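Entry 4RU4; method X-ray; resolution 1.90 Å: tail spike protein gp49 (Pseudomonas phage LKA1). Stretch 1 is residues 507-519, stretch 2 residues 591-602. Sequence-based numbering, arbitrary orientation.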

ATOM      1  N   SER B 507      12.606  15.848  29.753  1.00 12.39           N
ATOM      2  CA  SER B 507      13.027  17.184  29.351  1.00 14.28           C
ATOM      3  C   SER B 507      13.044  17.387  27.833  1.00 13.79           C
ATOM      4  O   SER B 507      13.502  18.410  27.344  1.00 14.29           O
ATOM      5  CB  SER B 507      14.394  17.520  29.962  1.00 11.66           C
ATOM      6  OG  SER B 507      15.331  16.495  29.695  1.00 12.45           O
ATOM      7  N   ALA B 508      12.558  16.396  27.092  1.00 10.94           N
ATOM      8  CA  ALA B 508      12.520  16.465  25.628  1.00  9.38           C
ATOM      9  C   ALA B 508      11.515  17.508  25.148  1.00  8.56           C
ATOM     10  O   ALA B 508      10.548  17.794  25.854  1.00 12.87           O
ATOM     11  CB  ALA B 508      12.125  15.096  25.071  1.00 11.55           C
ATOM     12  N   PRO B 509      11.720  18.078  23.949  1.00 10.58           N
ATOM     13  CA  PRO B 509      10.681  18.974  23.417  1.00 11.54           C
ATOM     14  C   PRO B 509       9.422  18.143  23.135  1.00 14.55           C
ATOM     15  O   PRO B 509       9.495  17.206  22.341  1.00 14.11           O
ATOM     16  CB  PRO B 509      11.273  19.462  22.101  1.00 11.84           C
ATOM     17  CG  PRO B 509      12.768  19.215  22.223  1.00 13.68           C
ATOM     18  CD  PRO B 509      12.846  17.945  23.014  1.00 14.17           C
ATOM     19  N   MET B 510       8.303  18.490  23.770  1.00  8.94           N
ATOM     20  CA  MET B 510       7.088  17.696  23.694  1.00  9.80           C
ATOM     21  C   MET B 510       5.989  18.395  22.939  1.00  9.08           C
ATOM     22  O   MET B 510       5.864  19.611  23.030  1.00  7.15           O
ATOM     23  CB  MET B 510       6.530  17.445  25.098  1.00  6.86           C
ATOM     24  CG  MET B 510       7.343  16.498  25.918  1.00 14.60           C
ATOM     25  SD  MET B 510       6.578  16.400  27.545  1.00 21.95           S
ATOM     26  CE  MET B 510       7.743  15.280  28.319  1.00 22.32           C
ATOM     27  N   ARG B 511       5.185  17.607  22.223  1.00 10.64           N
ATOM     28  CA  ARG B 511       3.873  18.033  21.752  1.00  9.09           C
ATOM     29  C   ARG B 511       2.823  17.072  22.322  1.00  7.65           C
ATOM     30  O   ARG B 511       2.953  15.857  22.160  1.00  8.74           O
ATOM     31  CB  ARG B 511       3.829  18.055  20.211  1.00 11.77           C
ATOM     32  CG  ARG B 511       2.548  18.606  19.635  1.00 17.97           C
ATOM     33  CD  ARG B 511       2.503  18.470  18.112  1.00 23.77           C
ATOM     34  NE  ARG B 511       3.701  18.960  17.489  1.00 20.96           N
ATOM     35  CZ  ARG B 511       4.269  18.437  16.401  1.00 15.70           C
ATOM     36  NH1 ARG B 511       3.734  17.417  15.724  1.00 11.77           N
ATOM     37  NH2 ARG B 511       5.377  18.992  15.967  1.00 12.59           N
ATOM     38  N   MET B 512       1.829  17.607  23.047  1.00  6.84           N
ATOM     39  CA  MET B 512       0.791  16.796  23.703  1.00  8.19           C
ATOM     40  C   MET B 512      -0.572  17.394  23.366  1.00  7.83           C
ATOM     41  O   MET B 512      -0.680  18.613  23.157  1.00  8.39           O
ATOM     42  CB  MET B 512       0.985  16.747  25.234  1.00  7.02           C
ATOM     43  CG  MET B 512       2.294  16.081  25.671  1.00  6.94           C
ATOM     44  SD  MET B 512       2.200  14.295  25.472  1.00 10.36           S
ATOM     45  CE  MET B 512       3.875  13.901  24.971  1.00  7.25           C
ATOM     46  N   PRO B 513      -1.607  16.547  23.285  1.00  8.54           N
ATOM     47  CA  PRO B 513      -2.905  16.961  22.727  1.00  7.18           C
ATOM     48  C   PRO B 513      -3.571  18.050  23.562  1.00  9.38           C
ATOM     49  O   PRO B 513      -3.292  18.163  24.761  1.00  7.31           O
ATOM     50  CB  PRO B 513      -3.756  15.681  22.803  1.00  9.55           C
ATOM     51  CG  PRO B 513      -2.764  14.535  22.936  1.00  8.16           C
ATOM     52  CD  PRO B 513      -1.577  15.114  23.653  1.00  6.42           C
ATOM     53  N   VAL B 514      -4.469  18.798  22.929  1.00  8.42           N
ATOM     54  CA  VAL B 514      -5.220  19.871  23.575  1.00 11.37           C
ATOM     55  C   VAL B 514      -6.490  19.325  24.234  1.00 12.51           C
ATOM     56  O   VAL B 514      -7.201  18.508  23.651  1.00  5.44           O
ATOM     57  CB  VAL B 514      -5.616  20.963  22.536  1.00  8.90           C
ATOM     58  CG1 VAL B 514      -6.338  22.137  23.203  1.00  6.65           C
ATOM     59  CG2 VAL B 514      -4.368  21.437  21.798  1.00 12.95           C
ATOM     60  N   LEU B 515      -6.768  19.791  25.445  1.00  7.71           N
ATOM     61  CA  LEU B 515      -8.024  19.498  26.112  1.00  8.12           C
ATOM     62  C   LEU B 515      -8.591  20.850  26.503  1.00 10.46           C
ATOM     63  O   LEU B 515      -7.833  21.790  26.693  1.00  9.61           O
ATOM     64  CB  LEU B 515      -7.791  18.658  27.366  1.00  5.82           C
ATOM     65  CG  LEU B 515      -7.340  17.227  27.065  1.00  9.80           C
ATOM     66  CD1 LEU B 515      -6.929  16.505  28.355  1.00  9.81           C
ATOM     67  CD2 LEU B 515      -8.472  16.486  26.338  1.00  5.64           C
ATOM     68  N   GLY B 516      -9.910  20.948  26.630  1.00 10.28           N
ATOM     69  CA  GLY B 516     -10.523  22.232  26.953  1.00  6.02           C
ATOM     70  C   GLY B 516     -12.024  22.159  27.113  1.00  9.78           C
ATOM     71  O   GLY B 516     -12.627  21.121  26.870  1.00  8.89           O
ATOM     72  N   GLY B 517     -12.638  23.257  27.544  1.00  6.19           N
ATOM     73  CA  GLY B 517     -14.078  23.252  27.751  1.00  8.27           C
ATOM     74  C   GLY B 517     -14.560  24.600  28.237  1.00  9.21           C
ATOM     75  O   GLY B 517     -13.762  25.558  28.360  1.00  8.60           O
ATOM     76  N   ARG B 518     -15.860  24.683  28.504  1.00  7.33           N
ATOM     77  CA  ARG B 518     -16.490  25.905  28.991  1.00  9.42           C
ATOM     78  C   ARG B 518     -17.102  25.585  30.351  1.00 10.53           C
ATOM     79  O   ARG B 518     -17.986  24.732  30.449  1.00 11.75           O
ATOM     80  CB  ARG B 518     -17.566  26.405  28.012  1.00  9.50           C
ATOM     81  CG  ARG B 518     -17.015  26.768  26.612  1.00 11.50           C
ATOM     82  CD  ARG B 518     -18.086  26.793  25.530  1.00  8.06           C
ATOM     83  NE  ARG B 518     -19.217  27.666  25.849  1.00 12.46           N
ATOM     84  CZ  ARG B 518     -19.339  28.926  25.442  1.00 14.67           C
ATOM     85  NH1 ARG B 518     -18.386  29.488  24.708  1.00 17.08           N
ATOM     86  NH2 ARG B 518     -20.418  29.632  25.778  1.00 13.47           N
ATOM     87  N   VAL B 519     -16.612  26.257  31.394  1.00  9.43           N
ATOM     88  CA  VAL B 519     -17.099  26.042  32.756  1.00  7.80           C
ATOM     89  C   VAL B 519     -17.835  27.272  33.287  1.00  9.55           C
ATOM     90  O   VAL B 519     -17.282  28.373  33.328  1.00 10.39           O
ATOM     91  CB  VAL B 519     -15.934  25.665  33.707  1.00 10.64           C
ATOM     92  CG1 VAL B 519     -16.426  25.584  35.169  1.00 11.06           C
ATOM     93  CG2 VAL B 519     -15.292  24.352  33.262  1.00 11.27           C
ATOM     94  N   ASN B 591     -20.972  33.529  34.232  1.00 10.86           N
ATOM     95  CA  ASN B 591     -19.873  33.805  33.325  1.00  9.79           C
ATOM     96  C   ASN B 591     -19.407  32.451  32.821  1.00  8.28           C
ATOM     97  O   ASN B 591     -19.481  31.463  33.558  1.00 12.45           O
ATOM     98  CB  ASN B 591     -18.700  34.458  34.061  1.00  9.62           C
ATOM     99  CG  ASN B 591     -19.109  35.687  34.854  1.00 14.02           C
ATOM    100  OD1 ASN B 591     -18.853  36.824  34.442  1.00 13.33           O
ATOM    101  ND2 ASN B 591     -19.748  35.462  36.006  1.00 11.95           N
ATOM    102  N   GLN B 592     -18.917  32.385  31.586  1.00  8.67           N
ATOM    103  CA  GLN B 592     -18.349  31.141  31.074  1.00  9.15           C
ATOM    104  C   GLN B 592     -16.825  31.250  31.042  1.00 10.48           C
ATOM    105  O   GLN B 592     -16.282  32.090  30.309  1.00 11.65           O
ATOM    106  CB  GLN B 592     -18.872  30.847  29.653  1.00  9.74           C
ATOM    107  CG  GLN B 592     -20.370  30.638  29.549  1.00 13.04           C
ATOM    108  CD  GLN B 592     -20.847  29.387  30.289  1.00 17.75           C
ATOM    109  OE1 GLN B 592     -20.075  28.487  30.559  1.00 19.07           O
ATOM    110  NE2 GLN B 592     -22.114  29.343  30.616  1.00 22.66           N
ATOM    111  N   LEU B 593     -16.144  30.426  31.836  1.00  9.23           N
ATOM    112  CA  LEU B 593     -14.693  30.344  31.789  1.00  9.27           C
ATOM    113  C   LEU B 593     -14.282  29.304  30.730  1.00  9.46           C
ATOM    114  O   LEU B 593     -14.503  28.106  30.902  1.00  6.84           O
ATOM    115  CB  LEU B 593     -14.102  30.022  33.178  1.00  8.52           C
ATOM    116  CG  LEU B 593     -14.444  31.073  34.253  1.00  8.79           C
ATOM    117  CD1 LEU B 593     -13.607  30.853  35.536  1.00  9.08           C
ATOM    118  CD2 LEU B 593     -14.238  32.488  33.701  1.00 11.18           C
ATOM    119  N   ASN B 594     -13.757  29.791  29.612  1.00  7.59           N
ATOM    120  CA  ASN B 594     -13.323  28.953  28.490  1.00  6.60           C
ATOM    121  C   ASN B 594     -11.850  28.601  28.701  1.00 10.23           C
ATOM    122  O   ASN B 594     -10.976  29.481  28.649  1.00 10.03           O
ATOM    123  CB  ASN B 594     -13.423  29.733  27.172  1.00  6.81           C
ATOM    124  CG  ASN B 594     -14.859  29.994  26.721  1.00  9.43           C
ATOM    125  OD1 ASN B 594     -15.206  29.703  25.581  1.00  8.12           O
ATOM    126  ND2 ASN B 594     -15.696  30.556  27.613  1.00  7.56           N
ATOM    127  N   TRP B 595     -11.561  27.334  28.963  1.00 12.06           N
ATOM    128  CA  TRP B 595     -10.194  26.957  29.341  1.00  8.79           C
ATOM    129  C   TRP B 595      -9.673  25.955  28.347  1.00  9.68           C
ATOM    130  O   TRP B 595     -10.455  25.228  27.696  1.00  6.23           O
ATOM    131  CB  TRP B 595     -10.175  26.345  30.762  1.00  7.77           C
ATOM    132  CG  TRP B 595     -10.831  24.975  30.789  1.00  6.59           C
ATOM    133  CD1 TRP B 595     -12.157  24.720  30.979  1.00  6.59           C
ATOM    134  CD2 TRP B 595     -10.199  23.700  30.589  1.00  6.44           C
ATOM    135  NE1 TRP B 595     -12.401  23.364  30.916  1.00  8.35           N
ATOM    136  CE2 TRP B 595     -11.218  22.713  30.670  1.00  8.39           C
ATOM    137  CE3 TRP B 595      -8.880  23.296  30.329  1.00  6.35           C
ATOM    138  CZ2 TRP B 595     -10.957  21.342  30.529  1.00  8.78           C
ATOM    139  CZ3 TRP B 595      -8.613  21.936  30.180  1.00  6.66           C
ATOM    140  CH2 TRP B 595      -9.661  20.968  30.280  1.00  8.54           C
ATOM    141  N   GLN B 596      -8.353  25.910  28.202  1.00  7.23           N
ATOM    142  CA  GLN B 596      -7.748  24.845  27.419  1.00  6.11           C
ATOM    143  C   GLN B 596      -6.297  24.632  27.827  1.00  6.92           C
ATOM    144  O   GLN B 596      -5.674  25.499  28.441  1.00  7.04           O
ATOM    145  CB  GLN B 596      -7.869  25.120  25.919  1.00  7.99           C
ATOM    146  CG  GLN B 596      -7.029  26.300  25.407  1.00  7.00           C
ATOM    147  CD  GLN B 596      -7.505  26.718  24.047  1.00  8.43           C
ATOM    148  OE1 GLN B 596      -8.604  27.246  23.906  1.00  8.81           O
ATOM    149  NE2 GLN B 596      -6.725  26.403  23.023  1.00  9.36           N
ATOM    150  N   ALA B 597      -5.771  23.461  27.495  1.00  6.36           N
ATOM    151  CA  ALA B 597      -4.471  23.034  27.996  1.00  8.68           C
ATOM    152  C   ALA B 597      -3.805  22.208  26.898  1.00  9.81           C
ATOM    153  O   ALA B 597      -4.485  21.443  26.196  1.00  8.44           O
ATOM    154  CB  ALA B 597      -4.655  22.163  29.285  1.00  6.10           C
ATOM    155  N   GLY B 598      -2.485  22.330  26.757  1.00  5.84           N
ATOM    156  CA  GLY B 598      -1.765  21.509  25.802  1.00  5.70           C
ATOM    157  C   GLY B 598      -0.275  21.740  25.975  1.00 12.61           C
ATOM    158  O   GLY B 598       0.115  22.573  26.798  1.00 10.65           O
ATOM    159  N   ILE B 599       0.556  20.975  25.259  1.00  6.59           N
ATOM    160  CA  ILE B 599       1.981  21.232  25.303  1.00  6.48           C
ATOM    161  C   ILE B 599       2.479  21.396  23.866  1.00  9.06           C
ATOM    162  O   ILE B 599       2.169  20.578  23.005  1.00  9.85           O
ATOM    163  CB  ILE B 599       2.753  20.165  26.118  1.00  8.83           C
ATOM    164  CG1 ILE B 599       2.233  20.104  27.581  1.00  5.78           C
ATOM    165  CG2 ILE B 599       4.248  20.501  26.131  1.00  5.67           C
ATOM    166  CD1 ILE B 599       2.815  18.904  28.454  1.00  6.03           C
ATOM    167  N   TYR B 600       3.253  22.450  23.604  1.00  5.53           N
ATOM    168  CA  TYR B 600       3.500  22.858  22.229  1.00  8.06           C
ATOM    169  C   TYR B 600       4.944  23.296  22.067  1.00  9.03           C
ATOM    170  O   TYR B 600       5.194  24.446  21.738  1.00  8.11           O
ATOM    171  CB  TYR B 600       2.596  24.047  21.847  1.00  9.53           C
ATOM    172  CG  TYR B 600       1.162  23.992  22.370  1.00  9.75           C
ATOM    173  CD1 TYR B 600       0.197  23.213  21.752  1.00 12.17           C
ATOM    174  CD2 TYR B 600       0.773  24.774  23.456  1.00 11.95           C
ATOM    175  CE1 TYR B 600      -1.118  23.192  22.221  1.00 11.96           C
ATOM    176  CE2 TYR B 600      -0.525  24.753  23.937  1.00 11.29           C
ATOM    177  CZ  TYR B 600      -1.470  23.973  23.321  1.00 11.94           C
ATOM    178  OH  TYR B 600      -2.769  23.981  23.821  1.00 15.12           O
ATOM    179  N   GLU B 601       5.884  22.374  22.267  1.00 10.17           N
ATOM    180  CA  GLU B 601       7.300  22.729  22.288  1.00  9.04           C
ATOM    181  C   GLU B 601       8.057  22.377  20.995  1.00 12.50           C
ATOM    182  O   GLU B 601       9.230  22.708  20.852  1.00 14.17           O
ATOM    183  CB  GLU B 601       7.969  22.053  23.485  1.00  6.64           C
ATOM    184  CG  GLU B 601       7.411  22.529  24.837  1.00 12.05           C
ATOM    185  CD  GLU B 601       7.949  21.723  25.992  1.00 16.13           C
ATOM    186  OE1 GLU B 601       8.576  20.673  25.731  1.00 13.52           O
ATOM    187  OE2 GLU B 601       7.732  22.130  27.158  1.00 14.62           O
ATOM    188  N   VAL B 602       7.409  21.689  20.062  1.00 10.18           N
ATOM    189  CA  VAL B 602       8.115  21.252  18.866  1.00  9.13           C
ATOM    190  C   VAL B 602       7.118  21.122  17.714  1.00 14.81           C
ATOM    191  O   VAL B 602       5.891  21.082  17.933  1.00 14.80           O
ATOM    192  CB  VAL B 602       8.914  19.958  19.133  1.00  8.50           C
ATOM    193  CG1 VAL B 602       7.992  18.772  19.402  1.00  7.98           C
ATOM    194  CG2 VAL B 602       9.896  19.642  17.983  1.00 14.07           C
ATOM    195  OXT VAL B 602       7.523  21.088  16.552  1.00 18.05           O
TER
HETATM  196  O   HOH W   1      11.276  20.741  26.820  1.00 24.48           O
HETATM  197  O   HOH W   2     -20.571  25.813  30.321  1.00 21.05           O

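Strands 510-519 and 591-600 of one chain run antiparallel, their N-to-C directions 168° apart. Paired backbone hydrogen bonds join Val 519 to Leu 593 (each N to the other's O, 2.8 Å), Gly 517 to Trp 595 (both N to O, 2.9 Å) and Leu 515 to Ala 597. Between Leu 515 and Met 512 the register slips by one residue, a beta bulge. Beyond it Met 512 N reaches Ile 599 O at 3.0 Å, while the return bond, Ile 599 N to Met 512 O, is weak at 3.4 Å. Past the strand end, Glu 601 continues the ladder: its N donates to Met 510 O, and its carboxylate OE1 accepts from Met 510 N, both at 2.9 Å.

Gly 516 lets the strands close to 3.8 Å between its CA and Gln 596 CA; a CB here would clash with Gln 596 CB and Trp 595 O. The Trp 595 indole folds over the glycine pair, with Gly 516 CA 3.5 Å from the centroid of its six-membered ring, a CH-pi contact. Val 519 CG2 lies 3.9 Å from Trp 595 CD1. At the C-terminus, Arg 511 grips the Val 602 carboxylate: NE and NH2 donate to O at 3.1 and 2.9 Å, and NH2 forms a salt bridge with OXT at 3.1 Å.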